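Local coordinates for protein histidine--tRNA ligase (Staphylococcus aureus, PDB 1QE0) that joins L-histidine to its cognate tRNA(His) at the expense of ATP, releasing AMP and diphosphate, and works as a class II homodimer, at residues I38-F43 against T82-R87; Y105-M110 against N125-E130; K381-I386 against K399-G404. All blocks are in the same frame, centred on the assembly; numbering follows the deposited sequence.

Interaction 1: residues I38-F43 against T82-R87; sequences IRTPIF and TAAVVR
The guanidinium of Arg87 is the flat group here, and across the two segments it is met at its edge: Pro41 CD lies near its plane, 4.2 Å from Arg87 NH1, a van der Waals contact only. Its N-H groups serve other partners: NH1 forms a salt bridge with Glu44, and NH2 one with Asp10 of the second subunit. The Arg87 chain leaves the helix with CG anti to the backbone N (chi1 -171°), and a turn at chi3 (68°) brings its end nearer the loop. In class II synthetases the motif 1 element, a long helix followed by a strand ending at a proline, lies at the dimer interface; helix 13-33 and the run up to Pro41 are consistent with it, and Pro41 packs on Thr8 of the second subunit. One turn back along helix 82-91, Ala84 presents its methyl to Thr40; so small a residue lets the loop lie near the helix, with Thr40 CA and Ala84 CA 6.5 Å apart. Thr40 holds OG1 anti to its carbonyl carbon, and no hydrogen bond joins the segments. Ile38 reaches Val85 through the branch methyls, CG2 to CG2 at 4.1 Å, the two side chains crossing obliquely. Beta-branched and apolar, both suit this buried spot, where Val85 also packs on Leu104 and Tyr106 of strand 102-111.

Interaction 2: residues Y105-M110 against N125-E130; sequences YYNGPM and NQFGVE
Tyr105 stands opposite Val129 in a non-hydrogen-bonded pair, with its CB against Val129 CG1. Its ring leans obliquely over to that of Phe127 on the same face of the sheet, the planes 34° apart and Tyr105 CD1 3.5 Å from Phe127 CE1, while its hydroxyl bonds to Asp27. Tyr106 makes a hydrogen-bonded pair with Gly128. Tyr106 N gives a bond of 2.9 Å to Gly128 O, lying in the carbonyl plane; Gly128 N returns one of 3.1 Å to Tyr106 O, from above that carbonyl's plane. With chi1 at 60°, CG takes the crowded place between backbone N and carbonyl carbon, and the ring folds back across the neighbouring strand. Gly128 CA then sits under its face, 4.0 Å from the centroid of the Tyr106 ring, a CH-pi contact. Having no side chain, Gly128 leaves room for the tyrosine ring and hydroxyl to lie across the strand. Asn107 lies on the same face of the sheet as Phe127: its ND2 meets the phenyl edge, 3.4 Å from Phe127 CD1, amide and ring planes 88° apart. Gly108 N then bonds Gln126 O at 3.1 Å, whereas the return bond from Gln126 N is weak. Pro109 stands opposite Asn125 in a non-hydrogen-bonded pair, where its lack of an N-H costs the pairing nothing. Met110, bent at chi2, crosses the extended Gln126 chain at about a right angle and lies against its CG; Gln126 OE1 accepts from Gly81 N. Two long antiparallel strands joined by a loop, with an arginine (Arg112) just beyond the first, are consistent with motif 2 of the class II synthetase catalytic domain.

Interaction 3: residues K381-I386 against K399-G404; sequences KFTIVI and KNMTTG
Phe382 sets CG anti to its carbonyl carbon (chi1 -58°), which brings the ring nearer the partner strand, so that Phe382 CD1 lies 3.6 Å from Asn400 CA. Met401 has the same first torsion (chi1 -65°) but bends again at chi2 and chi3, curling its sulphur to Thr383: SD is 3.6 Å from Thr383 OG1. A flexible thioether can bend to lie against the small Thr383 side chain. The backbones pair antiparallel, Thr383 N bonding Lys399 O at 3.2 Å and Lys399 N returning the bond to Thr383 O. Beyond the last pair, Met401 N donates to Lys381 O at 2.9 Å, in the carbonyl plane, as the chain turns off. Asn400 makes that turn: with CG anti to the backbone N (chi1 172°), its OD1 takes two backbone donors, Thr402 N at 2.6 Å nearly along the C=O axis and Thr403 N at 2.8 Å from above the amide plane. This is an Asx turn widened to an Asx motif. Gly404 ends it with positive phi, and its carbonyl receives Lys399 NZ. Within the anticodon-binding domain, strand 382-386 runs between 332-336 and 396-400. Helix 368-377 covers the face of Thr383 and Met401 through Met372, helix 338-353 packs on Ile384 and Ile386 on the other, and Phe418 of helix 413-419 meets the Phe382 ring edge-to-face.

From the N terminus the three contacts close one after another, none nested in or crossing another. Interaction 1 closes a long excursion that holds the three-stranded sheet of 43-45, 75-77 and 65-67. The chain then leaves helix 82-91 for strand 102-111, where interaction 2 closes a hairpin. These two touch: Ile38 N probably bonds Tyr105 O, and Thr82 packs on Glu130, so the segment 38-43 and helix 82-91 are joined to the large catalytic sheet; both also reach the second subunit. Interaction 3 closes a short helix-containing connection in the anticodon-binding domain, its centre about 42 Å from that of interaction 2, without touching either.

Interaction 1: residues I38-F43 against T82-R87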
loop_
_atom_site.group_PDB
_atom_site.type_symbol
_atom_site.label_atom_id
_atom_site.label_comp_id
_atom_site.label_asym_id
_atom_site.label_seq_id
_atom_site.Cartn_x
_atom_site.Cartn_y
_atom_site.Cartn_z
ATOM N N ILE A 38 -9.508 -2.506 -0.944
ATOM C CA ILE A 38 -9.956 -2.850 -2.275
ATOM C C ILE A 38 -8.969 -2.123 -3.188
ATOM O O ILE A 38 -8.459 -1.065 -2.831
ATOM C CB ILE A 38 -11.415 -2.372 -2.509
ATOM C CG1 ILE A 38 -11.937 -2.794 -3.888
ATOM C CG2 ILE A 38 -11.515 -0.854 -2.366
ATOM C CD1 ILE A 38 -13.332 -2.265 -4.155
ATOM N N ARG A 39 -8.630 -2.734 -4.317
ATOM C CA ARG A 39 -7.698 -2.167 -5.265
ATOM C C ARG A 39 -8.359 -2.199 -6.613
ATOM O O ARG A 39 -8.598 -3.243 -7.185
ATOM C CB ARG A 39 -6.438 -2.994 -5.319
ATOM C CG ARG A 39 -5.919 -3.397 -3.979
ATOM C CD ARG A 39 -4.444 -3.652 -4.034
ATOM N NE ARG A 39 -3.930 -3.901 -2.704
ATOM C CZ ARG A 39 -2.766 -4.474 -2.485
ATOM N NH1 ARG A 39 -2.033 -4.831 -3.520
ATOM N NH2 ARG A 39 -2.356 -4.736 -1.251
ATOM N N THR A 40 -8.685 -1.023 -7.094
ATOM C CA THR A 40 -9.359 -0.794 -8.357
ATOM C C THR A 40 -8.273 -0.597 -9.430
ATOM O O THR A 40 -7.116 -0.344 -9.103
ATOM C CB THR A 40 -10.172 0.507 -8.122
ATOM O OG1 THR A 40 -11.412 0.157 -7.525
ATOM C CG2 THR A 40 -10.327 1.394 -9.365
ATOM N N PRO A 41 -8.603 -0.784 -10.710
ATOM C CA PRO A 41 -7.616 -0.596 -11.786
ATOM C C PRO A 41 -7.148 0.862 -11.863
ATOM O O PRO A 41 -7.827 1.783 -11.380
ATOM C CB PRO A 41 -8.409 -0.967 -13.034
ATOM C CG PRO A 41 -9.349 -1.994 -12.492
ATOM C CD PRO A 41 -9.831 -1.392 -11.223
ATOM N N ILE A 42 -6.005 1.085 -12.489
ATOM C CA ILE A 42 -5.495 2.442 -12.604
ATOM C C ILE A 42 -6.404 3.277 -13.493
ATOM O O ILE A 42 -6.458 4.485 -13.372
ATOM C CB ILE A 42 -4.046 2.450 -13.133
ATOM C CG1 ILE A 42 -3.098 1.975 -12.034
ATOM C CG2 ILE A 42 -3.641 3.837 -13.603
ATOM C CD1 ILE A 42 -2.854 3.003 -10.950
ATOM N N PHE A 43 -7.092 2.637 -14.420
ATOM C CA PHE A 43 -7.996 3.364 -15.278
ATOM C C PHE A 43 -9.368 2.743 -15.231
ATOM O O PHE A 43 -9.546 1.582 -14.877
ATOM C CB PHE A 43 -7.480 3.488 -16.732
ATOM C CG PHE A 43 -7.113 2.184 -17.383
ATOM C CD1 PHE A 43 -5.784 1.811 -17.505
ATOM C CD2 PHE A 43 -8.098 1.324 -17.857
ATOM C CE1 PHE A 43 -5.449 0.593 -18.086
ATOM C CE2 PHE A 43 -7.784 0.114 -18.434
ATOM C CZ PHE A 43 -6.467 -0.261 -18.554
ATOM N N THR A 82 -13.175 7.398 -5.214
ATOM C CA THR A 82 -14.539 7.147 -4.782
ATOM C C THR A 82 -15.455 6.528 -5.834
ATOM O O THR A 82 -16.152 5.556 -5.566
ATOM C CB THR A 82 -15.154 8.400 -4.264
ATOM O OG1 THR A 82 -14.185 9.083 -3.469
ATOM C CG2 THR A 82 -16.369 8.068 -3.426
ATOM N N ALA A 83 -15.441 7.083 -7.034
ATOM C CA ALA A 83 -16.263 6.592 -8.116
ATOM C C ALA A 83 -15.942 5.157 -8.431
ATOM O O ALA A 83 -16.829 4.392 -8.783
ATOM C CB ALA A 83 -16.057 7.424 -9.320
ATOM N N ALA A 84 -14.660 4.801 -8.358
ATOM C CA ALA A 84 -14.240 3.420 -8.622
ATOM C C ALA A 84 -14.651 2.504 -7.474
ATOM O O ALA A 84 -15.047 1.372 -7.707
ATOM C CB ALA A 84 -12.787 3.343 -8.853
ATOM N N VAL A 85 -14.585 2.975 -6.233
ATOM C CA VAL A 85 -15.050 2.115 -5.155
ATOM C C VAL A 85 -16.553 1.913 -5.399
ATOM O O VAL A 85 -17.051 0.806 -5.286
ATOM C CB VAL A 85 -14.787 2.708 -3.745
ATOM C CG1 VAL A 85 -15.530 1.904 -2.674
ATOM C CG2 VAL A 85 -13.319 2.641 -3.426
ATOM N N VAL A 86 -17.260 2.959 -5.816
ATOM C CA VAL A 86 -18.695 2.842 -6.089
ATOM C C VAL A 86 -18.959 1.953 -7.310
ATOM O O VAL A 86 -19.860 1.108 -7.306
ATOM C CB VAL A 86 -19.352 4.238 -6.249
ATOM C CG1 VAL A 86 -20.722 4.146 -6.893
ATOM C CG2 VAL A 86 -19.434 4.899 -4.885
ATOM N N ARG A 87 -18.149 2.104 -8.347
ATOM C CA ARG A 87 -18.317 1.296 -9.550
ATOM C C ARG A 87 -18.094 -0.189 -9.217
ATOM O O ARG A 87 -18.751 -1.065 -9.780
ATOM C CB ARG A 87 -17.369 1.775 -10.653
ATOM C CG ARG A 87 -17.643 1.141 -11.983
ATOM C CD ARG A 87 -16.475 0.307 -12.439
ATOM N NE ARG A 87 -16.267 -0.884 -11.623
ATOM C CZ ARG A 87 -15.069 -1.287 -11.202
ATOM N NH1 ARG A 87 -13.984 -0.592 -11.523
ATOM N NH2 ARG A 87 -14.940 -2.392 -10.482
#

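Interaction 2: residues Y105-M110 against N125-E130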
loop_
_atom_site.group_PDB
_atom_site.type_symbol
_atom_site.label_atom_id
_atom_site.label_comp_id
_atom_site.label_asym_id
_atom_site.label_seq_id
_atom_site.Cartn_x
_atom_site.Cartn_y
_atom_site.Cartn_z
ATOM N N TYR A 105 -11.485 0.534 2.253
ATOM C CA TYR A 105 -10.447 1.552 2.161
ATOM C C TYR A 105 -9.529 1.274 0.995
ATOM O O TYR A 105 -9.485 0.149 0.475
ATOM C CB TYR A 105 -9.627 1.669 3.450
ATOM C CG TYR A 105 -8.476 0.701 3.642
ATOM C CD1 TYR A 105 -7.202 0.974 3.164
ATOM C CD2 TYR A 105 -8.657 -0.454 4.367
ATOM C CE1 TYR A 105 -6.151 0.118 3.418
ATOM C CE2 TYR A 105 -7.616 -1.323 4.620
ATOM C CZ TYR A 105 -6.376 -1.040 4.155
ATOM O OH TYR A 105 -5.377 -1.939 4.460
ATOM N N TYR A 106 -8.825 2.308 0.545
ATOM C CA TYR A 106 -7.912 2.155 -0.577
ATOM C C TYR A 106 -6.702 3.009 -0.356
ATOM O O TYR A 106 -6.657 3.779 0.591
ATOM C CB TYR A 106 -8.601 2.513 -1.883
ATOM C CG TYR A 106 -9.120 3.903 -1.948
ATOM C CD1 TYR A 106 -10.481 4.162 -1.809
ATOM C CD2 TYR A 106 -8.254 4.975 -2.122
ATOM C CE1 TYR A 106 -10.965 5.462 -1.835
ATOM C CE2 TYR A 106 -8.726 6.284 -2.148
ATOM C CZ TYR A 106 -10.074 6.523 -2.000
ATOM O OH TYR A 106 -10.515 7.821 -1.990
ATOM N N ASN A 107 -5.714 2.860 -1.219
ATOM C CA ASN A 107 -4.472 3.626 -1.122
ATOM C C ASN A 107 -3.685 3.381 -2.420
ATOM O O ASN A 107 -3.251 2.258 -2.666
ATOM C CB ASN A 107 -3.668 3.117 0.085
ATOM C CG ASN A 107 -2.398 3.929 0.352
ATOM O OD1 ASN A 107 -1.892 4.654 -0.496
ATOM N ND2 ASN A 107 -1.880 3.792 1.546
ATOM N N GLY A 108 -3.548 4.395 -3.269
ATOM C CA GLY A 108 -2.801 4.205 -4.496
ATOM C C GLY A 108 -2.684 5.499 -5.252
ATOM O O GLY A 108 -3.200 6.519 -4.819
ATOM N N PRO A 109 -1.975 5.516 -6.373
ATOM C CA PRO A 109 -1.820 6.736 -7.163
ATOM C C PRO A 109 -3.061 7.149 -7.918
ATOM O O PRO A 109 -3.720 6.307 -8.542
ATOM C CB PRO A 109 -0.717 6.360 -8.144
ATOM C CG PRO A 109 -0.918 4.902 -8.307
ATOM C CD PRO A 109 -1.081 4.471 -6.877
ATOM N N MET A 110 -3.286 8.460 -7.955
ATOM C CA MET A 110 -4.412 9.079 -8.642
ATOM C C MET A 110 -3.773 9.952 -9.729
ATOM O O MET A 110 -2.596 10.312 -9.598
ATOM C CB MET A 110 -5.211 9.945 -7.666
ATOM C CG MET A 110 -5.781 9.181 -6.521
ATOM S SD MET A 110 -6.908 7.918 -7.084
ATOM C CE MET A 110 -6.735 6.696 -5.803
ATOM N N ASN A 125 -0.548 10.226 -4.631
ATOM C CA ASN A 125 -1.043 9.044 -3.949
ATOM C C ASN A 125 -2.047 9.308 -2.855
ATOM O O ASN A 125 -1.649 9.601 -1.727
ATOM C CB ASN A 125 0.127 8.271 -3.338
ATOM C CG ASN A 125 0.642 7.152 -4.229
ATOM O OD1 ASN A 125 0.806 7.301 -5.443
ATOM N ND2 ASN A 125 0.924 6.026 -3.614
ATOM N N GLN A 126 -3.330 9.116 -3.146
ATOM C CA GLN A 126 -4.354 9.325 -2.127
ATOM C C GLN A 126 -4.829 8.027 -1.470
ATOM O O GLN A 126 -4.843 6.945 -2.084
ATOM C CB GLN A 126 -5.544 10.159 -2.658
ATOM C CG GLN A 126 -6.650 9.396 -3.387
ATOM C CD GLN A 126 -7.909 10.246 -3.678
ATOM O OE1 GLN A 126 -8.975 9.701 -4.024
ATOM N NE2 GLN A 126 -7.791 11.574 -3.535
ATOM N N PHE A 127 -5.141 8.148 -0.188
ATOM C CA PHE A 127 -5.629 7.053 0.647
ATOM C C PHE A 127 -7.036 7.483 1.039
ATOM O O PHE A 127 -7.281 8.675 1.163
ATOM C CB PHE A 127 -4.743 6.948 1.901
ATOM C CG PHE A 127 -5.257 5.985 2.945
ATOM C CD1 PHE A 127 -4.766 4.675 3.016
ATOM C CD2 PHE A 127 -6.224 6.386 3.865
ATOM C CE1 PHE A 127 -5.242 3.787 3.984
ATOM C CE2 PHE A 127 -6.704 5.506 4.840
ATOM C CZ PHE A 127 -6.211 4.211 4.894
ATOM N N GLY A 128 -7.963 6.547 1.204
ATOM C CA GLY A 128 -9.324 6.910 1.594
ATOM C C GLY A 128 -10.187 5.758 2.118
ATOM O O GLY A 128 -9.821 4.576 1.964
ATOM N N VAL A 129 -11.276 6.081 2.816
ATOM C CA VAL A 129 -12.200 5.059 3.301
ATOM C C VAL A 129 -13.602 5.427 2.872
ATOM O O VAL A 129 -13.891 6.586 2.624
ATOM C CB VAL A 129 -12.218 4.878 4.821
ATOM C CG1 VAL A 129 -10.857 5.022 5.362
ATOM C CG2 VAL A 129 -13.254 5.793 5.490
ATOM N N GLU A 130 -14.469 4.429 2.793
ATOM C CA GLU A 130 -15.863 4.617 2.405
ATOM C C GLU A 130 -16.676 3.631 3.200
ATOM O O GLU A 130 -16.368 2.444 3.200
ATOM C CB GLU A 130 -16.096 4.246 0.947
ATOM C CG GLU A 130 -15.396 5.074 -0.070
ATOM C CD GLU A 130 -15.973 6.442 -0.156
ATOM O OE1 GLU A 130 -15.222 7.371 -0.541
ATOM O OE2 GLU A 130 -17.176 6.581 0.163
#

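Interaction 3: residues K381-I386 against K399-G404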
loop_
_atom_site.group_PDB
_atom_site.type_symbol
_atom_site.label_atom_id
_atom_site.label_comp_id
_atom_site.label_asym_id
_atom_site.label_seq_id
_atom_site.Cartn_x
_atom_site.Cartn_y
_atom_site.Cartn_z
ATOM N N LYS A 381 25.240 -2.386 11.635
ATOM C CA LYS A 381 25.373 -2.247 13.078
ATOM C C LYS A 381 26.635 -2.931 13.517
ATOM O O LYS A 381 27.308 -2.447 14.405
ATOM C CB LYS A 381 24.215 -2.890 13.821
ATOM C CG LYS A 381 22.906 -2.178 13.747
ATOM C CD LYS A 381 21.895 -3.075 14.389
ATOM C CE LYS A 381 20.508 -2.477 14.374
ATOM N NZ LYS A 381 19.614 -3.286 15.286
ATOM N N PHE A 382 26.928 -4.082 12.925
ATOM C CA PHE A 382 28.127 -4.843 13.258
ATOM C C PHE A 382 28.907 -5.162 12.028
ATOM O O PHE A 382 28.398 -5.021 10.921
ATOM C CB PHE A 382 27.770 -6.139 13.948
ATOM C CG PHE A 382 26.993 -5.933 15.174
ATOM C CD1 PHE A 382 27.616 -5.938 16.399
ATOM C CD2 PHE A 382 25.651 -5.638 15.099
ATOM C CE1 PHE A 382 26.900 -5.638 17.547
ATOM C CE2 PHE A 382 24.934 -5.337 16.226
ATOM C CZ PHE A 382 25.560 -5.335 17.459
ATOM N N THR A 383 30.122 -5.658 12.231
ATOM C CA THR A 383 31.016 -6.006 11.149
ATOM C C THR A 383 31.850 -7.210 11.551
ATOM O O THR A 383 31.914 -7.573 12.725
ATOM C CB THR A 383 31.915 -4.803 10.833
ATOM O OG1 THR A 383 31.324 -4.023 9.793
ATOM C CG2 THR A 383 33.288 -5.204 10.421
ATOM N N ILE A 384 32.349 -7.921 10.546
ATOM C CA ILE A 384 33.251 -9.052 10.757
ATOM C C ILE A 384 34.203 -9.100 9.552
ATOM O O ILE A 384 33.819 -8.699 8.434
ATOM C CB ILE A 384 32.545 -10.416 10.921
ATOM C CG1 ILE A 384 31.777 -10.776 9.683
ATOM C CG2 ILE A 384 31.680 -10.451 12.133
ATOM C CD1 ILE A 384 31.283 -12.176 9.757
ATOM N N VAL A 385 35.464 -9.479 9.809
ATOM C CA VAL A 385 36.494 -9.589 8.767
ATOM C C VAL A 385 36.914 -11.037 8.757
ATOM O O VAL A 385 37.549 -11.480 9.711
ATOM C CB VAL A 385 37.739 -8.752 9.095
ATOM C CG1 VAL A 385 38.788 -8.903 7.973
ATOM C CG2 VAL A 385 37.369 -7.266 9.303
ATOM N N ILE A 386 36.468 -11.797 7.755
ATOM C CA ILE A 386 36.799 -13.215 7.652
ATOM C C ILE A 386 38.008 -13.343 6.766
ATOM O O ILE A 386 38.017 -12.850 5.641
ATOM C CB ILE A 386 35.677 -14.056 7.019
ATOM C CG1 ILE A 386 34.356 -13.859 7.747
ATOM C CG2 ILE A 386 36.018 -15.524 7.117
ATOM C CD1 ILE A 386 33.225 -14.567 7.080
ATOM N N LYS A 399 32.778 -6.893 15.769
ATOM C CA LYS A 399 32.897 -5.521 16.239
ATOM C C LYS A 399 31.620 -4.716 16.125
ATOM O O LYS A 399 31.089 -4.562 15.022
ATOM C CB LYS A 399 34.001 -4.784 15.469
ATOM C CG LYS A 399 34.133 -3.298 15.838
ATOM C CD LYS A 399 35.016 -2.517 14.852
ATOM C CE LYS A 399 35.065 -0.986 15.131
ATOM N NZ LYS A 399 35.816 -0.564 16.381
ATOM N N ASN A 400 31.142 -4.204 17.265
ATOM C CA ASN A 400 29.959 -3.348 17.327
ATOM C C ASN A 400 30.442 -2.068 16.685
ATOM O O ASN A 400 31.332 -1.422 17.217
ATOM C CB ASN A 400 29.601 -3.062 18.777
ATOM C CG ASN A 400 28.512 -2.030 18.918
ATOM O OD1 ASN A 400 28.566 -0.950 18.338
ATOM N ND2 ASN A 400 27.516 -2.351 19.712
ATOM N N MET A 401 29.858 -1.675 15.568
ATOM C CA MET A 401 30.317 -0.485 14.877
ATOM C C MET A 401 30.095 0.850 15.555
ATOM O O MET A 401 30.642 1.858 15.104
ATOM C CB MET A 401 29.740 -0.430 13.473
ATOM C CG MET A 401 30.233 -1.562 12.606
ATOM S SD MET A 401 31.938 -1.348 12.092
ATOM C CE MET A 401 31.667 -0.196 10.710
ATOM N N THR A 402 29.278 0.901 16.599
ATOM C CA THR A 402 29.064 2.178 17.251
ATOM C C THR A 402 29.997 2.306 18.444
ATOM O O THR A 402 30.778 3.258 18.530
ATOM C CB THR A 402 27.619 2.345 17.668
ATOM O OG1 THR A 402 26.793 1.588 16.778
ATOM C CG2 THR A 402 27.219 3.796 17.552
ATOM N N THR A 403 29.959 1.314 19.333
ATOM C CA THR A 403 30.815 1.327 20.497
ATOM C C THR A 403 32.241 0.998 20.063
ATOM O O THR A 403 33.215 1.315 20.759
ATOM C CB THR A 403 30.379 0.293 21.529
ATOM O OG1 THR A 403 30.649 -1.013 21.023
ATOM C CG2 THR A 403 28.914 0.429 21.834
ATOM N N GLY A 404 32.360 0.313 18.935
ATOM C CA GLY A 404 33.670 -0.056 18.446
ATOM C C GLY A 404 34.232 -1.181 19.286
ATOM O O GLY A 404 35.418 -1.510 19.177
#